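PDB 6RXA: argininosuccinate lyase from Chelativorans sp., which is a C–N lyase of the aspartase/fumarase superfamily, known as EDDS lyase, and probably splits argininosuccinate into fumarate and arginine. Local coordinates for residues R48-M53 with I108-N113; V143-D148 with G344-L349; G169-A174 with Q260-D265. The protein carries 2 engineered substitutions. All coordinates share one frame; numbering follows the deposited sequence.

Contact 1 (R48-M53 with I108-N113). With FMT (formic acid), chain B; FMT (formic acid), chain D; FMT (formic acid), chain C.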
loop_
_atom_site.group_PDB
_atom_site.type_symbol
_atom_site.label_atom_id
_atom_site.label_comp_id
_atom_site.label_asym_id
_atom_site.label_seq_id
_atom_site.Cartn_x
_atom_site.Cartn_y
_atom_site.Cartn_z
ATOM N N ARG A 48 8.342 -32.912 -18.486
ATOM C CA ARG A 48 8.265 -34.367 -18.412
ATOM C C ARG A 48 6.817 -34.828 -18.308
ATOM O O ARG A 48 6.405 -35.761 -19.008
ATOM C CB ARG A 48 9.092 -34.855 -17.226
ATOM C CG ARG A 48 10.589 -34.690 -17.436
ATOM C CD ARG A 48 11.381 -35.103 -16.211
ATOM N NE ARG A 48 12.815 -35.128 -16.497
ATOM C CZ ARG A 48 13.585 -34.045 -16.564
ATOM N NH1 ARG A 48 13.073 -32.843 -16.371
ATOM N NH2 ARG A 48 14.878 -34.166 -16.827
ATOM N N ALA A 49 6.032 -34.197 -17.435
ATOM C CA ALA A 49 4.640 -34.613 -17.272
ATOM C C ALA A 49 3.837 -34.385 -18.546
ATOM O O ALA A 49 3.014 -35.230 -18.931
ATOM C CB ALA A 49 3.996 -33.869 -16.102
ATOM N N HIS A 50 4.040 -33.240 -19.199
ATOM C CA HIS A 50 3.321 -32.962 -20.435
ATOM C C HIS A 50 3.664 -33.997 -21.495
ATOM O O HIS A 50 2.774 -34.539 -22.164
ATOM C CB HIS A 50 3.665 -31.552 -20.907
ATOM C CG HIS A 50 2.926 -31.141 -22.134
ATOM N ND1 HIS A 50 1.583 -30.823 -22.119
ATOM C CD2 HIS A 50 3.338 -30.998 -23.413
ATOM C CE1 HIS A 50 1.204 -30.504 -23.345
ATOM N NE2 HIS A 50 2.246 -30.609 -24.148
ATOM N N VAL A 51 4.953 -34.312 -21.639
ATOM C CA VAL A 51 5.401 -35.285 -22.632
ATOM C C VAL A 51 4.857 -36.679 -22.335
ATOM O O VAL A 51 4.418 -37.389 -23.246
ATOM C CB VAL A 51 6.938 -35.255 -22.728
ATOM C CG1 VAL A 51 7.458 -36.480 -23.442
ATOM C CG2 VAL A 51 7.397 -33.982 -23.428
ATOM N N VAL A 52 4.885 -37.100 -21.067
ATOM C CA VAL A 52 4.300 -38.388 -20.690
ATOM C C VAL A 52 2.818 -38.432 -21.054
ATOM O O VAL A 52 2.336 -39.406 -21.647
ATOM C CB VAL A 52 4.539 -38.668 -19.194
ATOM C CG1 VAL A 52 3.722 -39.863 -18.737
ATOM C CG2 VAL A 52 6.017 -38.893 -18.935
ATOM N N MET A 53 2.084 -37.370 -20.733
ATOM C CA MET A 53 0.669 -37.315 -21.091
ATOM C C MET A 53 0.475 -37.385 -22.599
ATOM O O MET A 53 -0.414 -38.093 -23.079
ATOM C CB MET A 53 0.030 -36.053 -20.503
ATOM C CG MET A 53 -1.452 -35.878 -20.837
ATOM S SD MET A 53 -1.710 -35.032 -22.410
ATOM C CE MET A 53 -1.016 -33.420 -22.057
ATOM N N ILE A 108 3.568 -29.224 -28.293
ATOM C CA ILE A 108 2.246 -29.482 -28.853
ATOM C C ILE A 108 1.181 -29.321 -27.776
ATOM O O ILE A 108 1.271 -29.907 -26.688
ATOM C CB ILE A 108 2.207 -30.877 -29.498
ATOM C CG1 ILE A 108 3.013 -30.879 -30.799
ATOM C CG2 ILE A 108 0.762 -31.290 -29.745
ATOM C CD1 ILE A 108 3.259 -32.283 -31.370
ATOM N N GLY A 109 0.157 -28.530 -28.078
ATOM C CA GLY A 109 -0.956 -28.349 -27.166
ATOM C C GLY A 109 -0.680 -27.489 -25.950
ATOM O O GLY A 109 -1.478 -27.497 -25.015
ATOM N N ARG A 110 0.406 -26.718 -25.948
ATOM C CA ARG A 110 0.866 -25.998 -24.766
ATOM C C ARG A 110 1.336 -24.610 -25.170
ATOM O O ARG A 110 1.523 -24.307 -26.350
ATOM C CB ARG A 110 2.014 -26.787 -24.104
ATOM C CG ARG A 110 2.461 -26.302 -22.762
ATOM C CD ARG A 110 3.525 -27.238 -22.207
ATOM N NE ARG A 110 4.756 -27.248 -22.988
ATOM C CZ ARG A 110 5.899 -27.745 -22.525
ATOM N NH1 ARG A 110 5.938 -28.241 -21.299
ATOM N NH2 ARG A 110 6.999 -27.720 -23.261
ATOM N N SER A 111 1.518 -23.756 -24.166
ATOM C CA SER A 111 2.001 -22.400 -24.353
ATOM C C SER A 111 2.972 -22.075 -23.235
ATOM O O SER A 111 2.975 -22.720 -22.183
ATOM C CB SER A 111 0.803 -21.431 -24.309
ATOM O OG SER A 111 1.158 -20.059 -24.239
ATOM N N ARG A 112 3.765 -21.021 -23.432
ATOM C CA ARG A 112 4.449 -20.455 -22.276
ATOM C C ARG A 112 3.460 -19.970 -21.213
ATOM O O ARG A 112 3.818 -19.902 -20.029
ATOM C CB ARG A 112 5.383 -19.313 -22.686
ATOM C CG ARG A 112 6.661 -19.794 -23.383
ATOM C CD ARG A 112 7.597 -18.632 -23.730
ATOM N NE ARG A 112 6.965 -17.674 -24.639
ATOM C CZ ARG A 112 7.542 -16.565 -25.093
ATOM N NH1 ARG A 112 8.771 -16.254 -24.728
ATOM N NH2 ARG A 112 6.878 -15.758 -25.909
ATOM N N ASN A 113 2.217 -19.648 -21.597
ATOM C CA ASN A 113 1.281 -19.043 -20.657
ATOM C C ASN A 113 0.801 -20.040 -19.611
ATOM O O ASN A 113 0.785 -19.722 -18.414
ATOM C CB ASN A 113 0.090 -18.424 -21.396
ATOM C CG ASN A 113 0.502 -17.298 -22.326
ATOM O OD1 ASN A 113 1.613 -16.765 -22.235
ATOM N ND2 ASN A 113 -0.393 -16.929 -23.233
HETATM C C FMT B . 2.914 -17.631 -25.351
HETATM O O1 FMT B . 2.014 -18.046 -26.068
HETATM O O2 FMT B . 3.841 -16.983 -25.825
HETATM C C FMT D . 9.727 -12.746 -25.235
HETATM O O1 FMT D . 9.298 -13.712 -25.872
HETATM O O2 FMT D . 9.894 -12.787 -24.014
HETATM C C FMT C . 0.957 -14.668 -25.803
HETATM O O1 FMT C . 0.928 -14.069 -26.890
HETATM O O2 FMT C . -0.020 -14.730 -25.036
#
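H50 and I108 meet just upstream of the substrate-binding sequence S111-R112-N113, which opens helix 112-147 and binds succinate and fumarate in this aspartase/fumarase-type lyase. From helix 35-56, H50 swings CG anti to its own N (chi1 -177°), carrying the imidazole over to the loop 108-111. Its NE2 donates to I108 O at 2.8 Å, and the carbonyl oxygen sits in the plane of the ring. R110 then lies across one face: its CD stands 3.9 Å from the ring centroid, almost on the normal, a CH-pi contact. A bend at chi3 (65°) lays the R110 guanidinium with H50 CD2 under the rim of one of its faces, the two planes only 11° apart. NH1 of R110 is hydrogen-bonded to H47 ND1, which gives the guanidinium a polar partner on the same helix as H50.

Further on, the loop turns into the helix, where formates, probably from the crystallisation liquor, occupy the site. R112 brings its guanidinium edge to two of them, with NH1 2.8 Å from O1 of the chain D formate, while N113 ND2 donates to O2 of the chain C formate at 2.9 Å. S280 and S281 of the second subunit and T158 of the third also bind formates here. S111 is the N-cap: its OG accepts from N113 N at 2.9 Å.

Contact 2 (V143-D148 with G344-L349)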
loop_
_atom_site.group_PDB
_atom_site.type_symbol
_atom_site.label_atom_id
_atom_site.label_comp_id
_atom_site.label_asym_id
_atom_site.label_seq_id
_atom_site.Cartn_x
_atom_site.Cartn_y
_atom_site.Cartn_z
ATOM N N VAL A 143 3.385 -22.842 22.404
ATOM C CA VAL A 143 2.571 -23.654 23.303
ATOM C C VAL A 143 3.441 -24.366 24.331
ATOM O O VAL A 143 3.094 -24.437 25.519
ATOM C CB VAL A 143 1.728 -24.651 22.490
ATOM C CG1 VAL A 143 0.998 -25.613 23.416
ATOM C CG2 VAL A 143 0.735 -23.928 21.622
ATOM N N HIS A 144 4.585 -24.902 23.898
ATOM C CA HIS A 144 5.462 -25.616 24.821
ATOM C C HIS A 144 6.055 -24.664 25.856
ATOM O O HIS A 144 6.217 -25.033 27.025
ATOM C CB HIS A 144 6.521 -26.383 24.035
ATOM C CG HIS A 144 5.938 -27.343 23.039
ATOM N ND1 HIS A 144 6.709 -28.044 22.135
ATOM C CD2 HIS A 144 4.655 -27.713 22.804
ATOM C CE1 HIS A 144 5.926 -28.805 21.388
ATOM N NE2 HIS A 144 4.675 -28.617 21.768
ATOM N N LYS A 145 6.350 -23.422 25.451
ATOM C CA LYS A 145 6.771 -22.397 26.406
ATOM C C LYS A 145 5.645 -22.060 27.376
ATOM O O LYS A 145 5.866 -21.967 28.590
ATOM C CB LYS A 145 7.240 -21.153 25.645
ATOM C CG LYS A 145 7.966 -20.095 26.482
ATOM C CD LYS A 145 9.382 -20.495 26.873
ATOM C CE LYS A 145 10.181 -19.284 27.346
ATOM N NZ LYS A 145 11.606 -19.641 27.565
ATOM N N ALA A 146 4.422 -21.899 26.866
ATOM C CA ALA A 146 3.297 -21.592 27.744
ATOM C C ALA A 146 3.145 -22.643 28.831
ATOM O O ALA A 146 2.845 -22.316 29.988
ATOM C CB ALA A 146 2.006 -21.502 26.935
ATOM N N ALA A 147 3.341 -23.915 28.481
ATOM C CA ALA A 147 3.120 -24.996 29.426
ATOM C C ALA A 147 4.047 -24.924 30.630
ATOM O O ALA A 147 3.713 -25.474 31.682
ATOM C CB ALA A 147 3.288 -26.332 28.703
ATOM N N ASP A 148 5.186 -24.255 30.506
ATOM C CA ASP A 148 6.124 -24.096 31.611
ATOM C C ASP A 148 5.876 -22.828 32.416
ATOM O O ASP A 148 6.615 -22.564 33.372
ATOM C CB ASP A 148 7.561 -24.069 31.083
ATOM C CG ASP A 148 8.059 -25.433 30.665
ATOM O OD1 ASP A 148 7.471 -26.450 31.091
ATOM O OD2 ASP A 148 9.054 -25.478 29.917
ATOM N N GLY A 344 12.934 -19.292 17.888
ATOM C CA GLY A 344 14.036 -19.395 18.831
ATOM C C GLY A 344 13.978 -18.355 19.937
ATOM O O GLY A 344 14.307 -18.646 21.088
ATOM N N VAL A 345 13.559 -17.128 19.605
ATOM C CA VAL A 345 13.370 -16.099 20.628
ATOM C C VAL A 345 12.420 -16.591 21.711
ATOM O O VAL A 345 12.675 -16.438 22.915
ATOM C CB VAL A 345 12.861 -14.792 19.992
ATOM C CG1 VAL A 345 12.292 -13.875 21.077
ATOM C CG2 VAL A 345 13.968 -14.096 19.246
ATOM N N VAL A 346 11.274 -17.137 21.294
ATOM C CA VAL A 346 10.268 -17.584 22.253
ATOM C C VAL A 346 10.798 -18.756 23.065
ATOM O O VAL A 346 10.722 -18.770 24.301
ATOM C CB VAL A 346 8.947 -17.928 21.534
ATOM C CG1 VAL A 346 8.025 -18.703 22.465
ATOM C CG2 VAL A 346 8.280 -16.665 20.993
ATOM N N ARG A 347 11.385 -19.744 22.391
ATOM C CA ARG A 347 11.896 -20.907 23.102
ATOM C C ARG A 347 12.885 -20.503 24.186
ATOM O O ARG A 347 12.856 -21.044 25.306
ATOM C CB ARG A 347 12.549 -21.864 22.107
ATOM C CG ARG A 347 13.201 -23.064 22.789
ATOM C CD ARG A 347 13.842 -24.010 21.778
ATOM N NE ARG A 347 14.979 -23.410 21.086
ATOM C CZ ARG A 347 14.969 -23.001 19.821
ATOM N NH1 ARG A 347 13.881 -23.108 19.067
ATOM N NH2 ARG A 347 16.072 -22.480 19.304
ATOM N N THR A 348 13.770 -19.558 23.875
ATOM C CA THR A 348 14.887 -19.255 24.755
ATOM C C THR A 348 14.681 -18.015 25.613
ATOM O O THR A 348 15.600 -17.646 26.353
ATOM C CB THR A 348 16.185 -19.097 23.947
ATOM O OG1 THR A 348 16.097 -17.992 23.041
ATOM C CG2 THR A 348 16.467 -20.351 23.152
ATOM N N LEU A 349 13.514 -17.379 25.551
ATOM C CA LEU A 349 13.309 -16.149 26.307
ATOM C C LEU A 349 13.441 -16.390 27.808
ATOM O O LEU A 349 12.982 -17.406 28.339
ATOM C CB LEU A 349 11.921 -15.584 26.014
ATOM C CG LEU A 349 11.638 -14.171 26.511
ATOM C CD1 LEU A 349 12.506 -13.151 25.795
ATOM C CD2 LEU A 349 10.166 -13.841 26.304
#
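K145, near the C-terminal end of helix 112-147, reaches across to V346, R347 and L349 around the C-terminal end of helix 329-348. The two short helical segments run nearly parallel, 14° apart, with their axes 9.5 Å from each other at the closest point. The lysine chain bends once, at chi2 (74°), then extends, so that it passes alongside the backbone of the other helix and delivers its ammonium to the carbonyls of R347 and L349. NZ holds both. It donates to L349 O at 2.7 Å, lying in the carbonyl plane on a lone pair, and to R347 O at 2.9 Å, where it comes from well above the carbonyl plane (58° out). V346 O is close as well but is touched by carbon, CE lying 3.1 Å from it.

Both helices belong to the long helical bundle that forms the central domain in the aspartase/fumarase fold. R347 O belongs to the C-terminal, negative end of the helix dipole, and a lysine charge would probably be favoured there. Lower down the lysine the contact is apolar, K145 CB meeting V346 CG1 at 4.1 Å, and L172 of helix 168-193 packs against the same lysine. A leucine in its place would probably leave R347 O and L349 O without their shared ammonium donor and the helix end without its positive charge.

Within 344-349, T348 adds its own tie. Its OG1 donates to G344 O at 2.7 Å, while T348 N reaches that oxygen from the opposite face of the carbonyl plane at 3.0 Å. The CB of R347 points away from the lysine's segment, and its NH2 forms a salt bridge with E21.

Contact 3 (G169-A174 with Q260-D265)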
loop_
_atom_site.group_PDB
_atom_site.type_symbol
_atom_site.label_atom_id
_atom_site.label_comp_id
_atom_site.label_asym_id
_atom_site.label_seq_id
_atom_site.Cartn_x
_atom_site.Cartn_y
_atom_site.Cartn_z
ATOM N N GLY A 169 2.043 -17.811 30.509
ATOM C CA GLY A 169 1.364 -18.855 29.758
ATOM C C GLY A 169 0.095 -18.373 29.080
ATOM O O GLY A 169 -0.178 -18.710 27.929
ATOM N N HIS A 170 -0.730 -17.624 29.811
ATOM C CA HIS A 170 -1.955 -17.072 29.238
ATOM C C HIS A 170 -1.660 -16.188 28.034
ATOM O O HIS A 170 -2.333 -16.282 27.002
ATOM C CB HIS A 170 -2.676 -16.296 30.337
ATOM C CG HIS A 170 -3.911 -15.596 29.883
ATOM N ND1 HIS A 170 -4.003 -14.222 29.853
ATOM C CD2 HIS A 170 -5.106 -16.067 29.451
ATOM C CE1 HIS A 170 -5.201 -13.879 29.413
ATOM N NE2 HIS A 170 -5.890 -14.980 29.165
ATOM N N TYR A 171 -0.654 -15.315 28.149
ATOM C CA TYR A 171 -0.279 -14.454 27.033
ATOM C C TYR A 171 0.116 -15.279 25.808
ATOM O O TYR A 171 -0.341 -15.021 24.685
ATOM C CB TYR A 171 0.868 -13.511 27.446
ATOM C CG TYR A 171 1.292 -12.629 26.294
ATOM C CD1 TYR A 171 2.227 -13.062 25.375
ATOM C CD2 TYR A 171 0.715 -11.386 26.099
ATOM C CE1 TYR A 171 2.578 -12.297 24.301
ATOM C CE2 TYR A 171 1.069 -10.598 25.013
ATOM C CZ TYR A 171 2.005 -11.058 24.118
ATOM O OH TYR A 171 2.372 -10.304 23.023
ATOM N N LEU A 172 0.996 -16.266 26.002
ATOM C CA LEU A 172 1.457 -17.087 24.886
ATOM C C LEU A 172 0.307 -17.819 24.215
ATOM O O LEU A 172 0.334 -18.023 22.999
ATOM C CB LEU A 172 2.550 -18.047 25.348
ATOM C CG LEU A 172 3.854 -17.328 25.696
ATOM C CD1 LEU A 172 4.786 -18.247 26.482
ATOM C CD2 LEU A 172 4.546 -16.830 24.433
ATOM N N MET A 173 -0.733 -18.182 24.961
ATOM C CA MET A 173 -1.851 -18.863 24.329
ATOM C C MET A 173 -2.689 -17.930 23.466
ATOM O O MET A 173 -3.404 -18.415 22.589
ATOM C CB MET A 173 -2.673 -19.636 25.351
ATOM C CG MET A 173 -1.882 -20.804 25.949
ATOM S SD MET A 173 -1.037 -21.871 24.764
ATOM C CE MET A 173 -2.441 -22.638 23.970
ATOM N N ALA A 174 -2.599 -16.606 23.651
ATOM C CA ALA A 174 -3.195 -15.707 22.668
ATOM C C ALA A 174 -2.492 -15.863 21.332
ATOM O O ALA A 174 -3.135 -15.946 20.277
ATOM C CB ALA A 174 -3.102 -14.254 23.149
ATOM N N GLN A 260 10.168 -6.772 22.800
ATOM C CA GLN A 260 11.096 -5.647 22.834
ATOM C C GLN A 260 10.769 -4.697 23.984
ATOM O O GLN A 260 11.677 -4.194 24.653
ATOM C CB GLN A 260 11.092 -4.918 21.497
ATOM C CG GLN A 260 12.289 -4.007 21.326
ATOM C CD GLN A 260 12.377 -3.379 19.956
ATOM O OE1 GLN A 260 11.422 -3.419 19.167
ATOM N NE2 GLN A 260 13.513 -2.749 19.672
ATOM N N LEU A 261 9.480 -4.435 24.231
ATOM C CA LEU A 261 9.124 -3.586 25.363
ATOM C C LEU A 261 9.412 -4.289 26.689
ATOM O O LEU A 261 9.992 -3.687 27.600
ATOM C CB LEU A 261 7.666 -3.122 25.261
ATOM C CG LEU A 261 7.332 -2.225 24.072
ATOM C CD1 LEU A 261 5.911 -1.632 24.225
ATOM C CD2 LEU A 261 8.351 -1.097 23.902
ATOM N N TRP A 262 9.045 -5.568 26.813
ATOM C CA TRP A 262 9.347 -6.309 28.034
ATOM C C TRP A 262 10.831 -6.270 28.387
ATOM O O TRP A 262 11.202 -6.272 29.572
ATOM C CB TRP A 262 8.979 -7.783 27.871
ATOM C CG TRP A 262 7.537 -8.144 27.830
ATOM C CD1 TRP A 262 6.457 -7.368 28.154
ATOM C CD2 TRP A 262 7.025 -9.414 27.444
ATOM N NE1 TRP A 262 5.291 -8.099 27.987
ATOM C CE2 TRP A 262 5.621 -9.358 27.552
ATOM C CE3 TRP A 262 7.626 -10.611 27.032
ATOM C CZ2 TRP A 262 4.807 -10.452 27.243
ATOM C CZ3 TRP A 262 6.818 -11.686 26.715
ATOM C CH2 TRP A 262 5.422 -11.598 26.820
ATOM N N SER A 263 11.694 -6.245 27.375
ATOM C CA SER A 263 13.136 -6.318 27.556
ATOM C C SER A 263 13.824 -4.961 27.479
ATOM O O SER A 263 15.058 -4.913 27.469
ATOM C CB SER A 263 13.758 -7.322 26.583
ATOM O OG SER A 263 13.524 -6.984 25.218
ATOM N N THR A 264 13.072 -3.863 27.488
ATOM C CA THR A 264 13.687 -2.559 27.656
ATOM C C THR A 264 14.434 -2.510 28.983
ATOM O O THR A 264 14.166 -3.283 29.916
ATOM C CB THR A 264 12.659 -1.422 27.642
ATOM O OG1 THR A 264 11.644 -1.642 28.635
ATOM C CG2 THR A 264 12.062 -1.255 26.252
ATOM N N ASP A 265 15.360 -1.554 29.079
ATOM C CA ASP A 265 16.058 -1.315 30.333
ATOM C C ASP A 265 15.098 -0.903 31.446
ATOM O O ASP A 265 15.382 -1.119 32.629
ATOM C CB ASP A 265 17.110 -0.222 30.124
ATOM C CG ASP A 265 18.185 -0.627 29.134
ATOM O OD1 ASP A 265 18.586 -1.802 29.155
ATOM O OD2 ASP A 265 18.644 0.225 28.356
#
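Y171 and W262 join two long helices of the central bundle, 168-193 and 236-262, through a T-shaped (edge-to-face) aromatic pair in the buried interior of the lyase fold. The backbones stand well apart, with the CA atoms of Y171 and W262 12.6 Å from each other, so two large side chains have to bridge the gap. Y171 extends with CG anti to its N (chi1 179°), and its ring offers one face to the tryptophan. W262 takes another first torsion, CG anti to its carbonyl carbon (chi1 -71°), which points the indole toward the tyrosine; chi2 then turns it so that the six-membered ring leads. The leading edge is the CH2-CZ2 side: CH2 sits 3.8 Å from Y171 CD1 and 3.9 Å from Y171 CE1, while CZ2 lies over the middle of the phenol ring, 4.0 Å above its plane. The planes meet at 65°, short of a right angle, and the centroids of the phenol ring and the six-membered indole ring are 5.1 Å apart.

No hydrogen bond crosses between the two segments. The phenol ends in one to its neighbourhood instead, Y171 OH pairing with E258 OE1 on helix 236-262, which ties down the far end of the ring. M154 on strand 153-158 touches both aromatics. Y318 of the third subunit also packs on Y171, placing the pair beside a subunit interface.

Past W262 the helix gives out, and L261 O accepts from two groups of T264: N at 3.1 Å and OG1 at 2.8 Å, the hydroxyl lying in the carbonyl plane. T264 OG1 in turn takes a hydrogen bond from Y267 N.

How the contacts relate
Contacts 2 and 3 are neighbours, their centres 11 Å apart, and they touch where A146 CB of the second packs on M173 SD of the third; along the chain, contact 3 is nested inside the loop that contact 2 closes. Contact 1 lies on the other side of the chain's centre, about 37 Å from contact 2 by nearest atoms, yet both use helix 112-147, one at its start and one at its end. Contacts 1 and 3 are buried, while contact 2 is only partly so. Their chemistry follows: an imidazole–carbonyl bond with a covering arginine on the loop that leads into the ligand-binding S111-R112-N113, an ammonium at a helix end, and a purely aromatic contact inside the bundle.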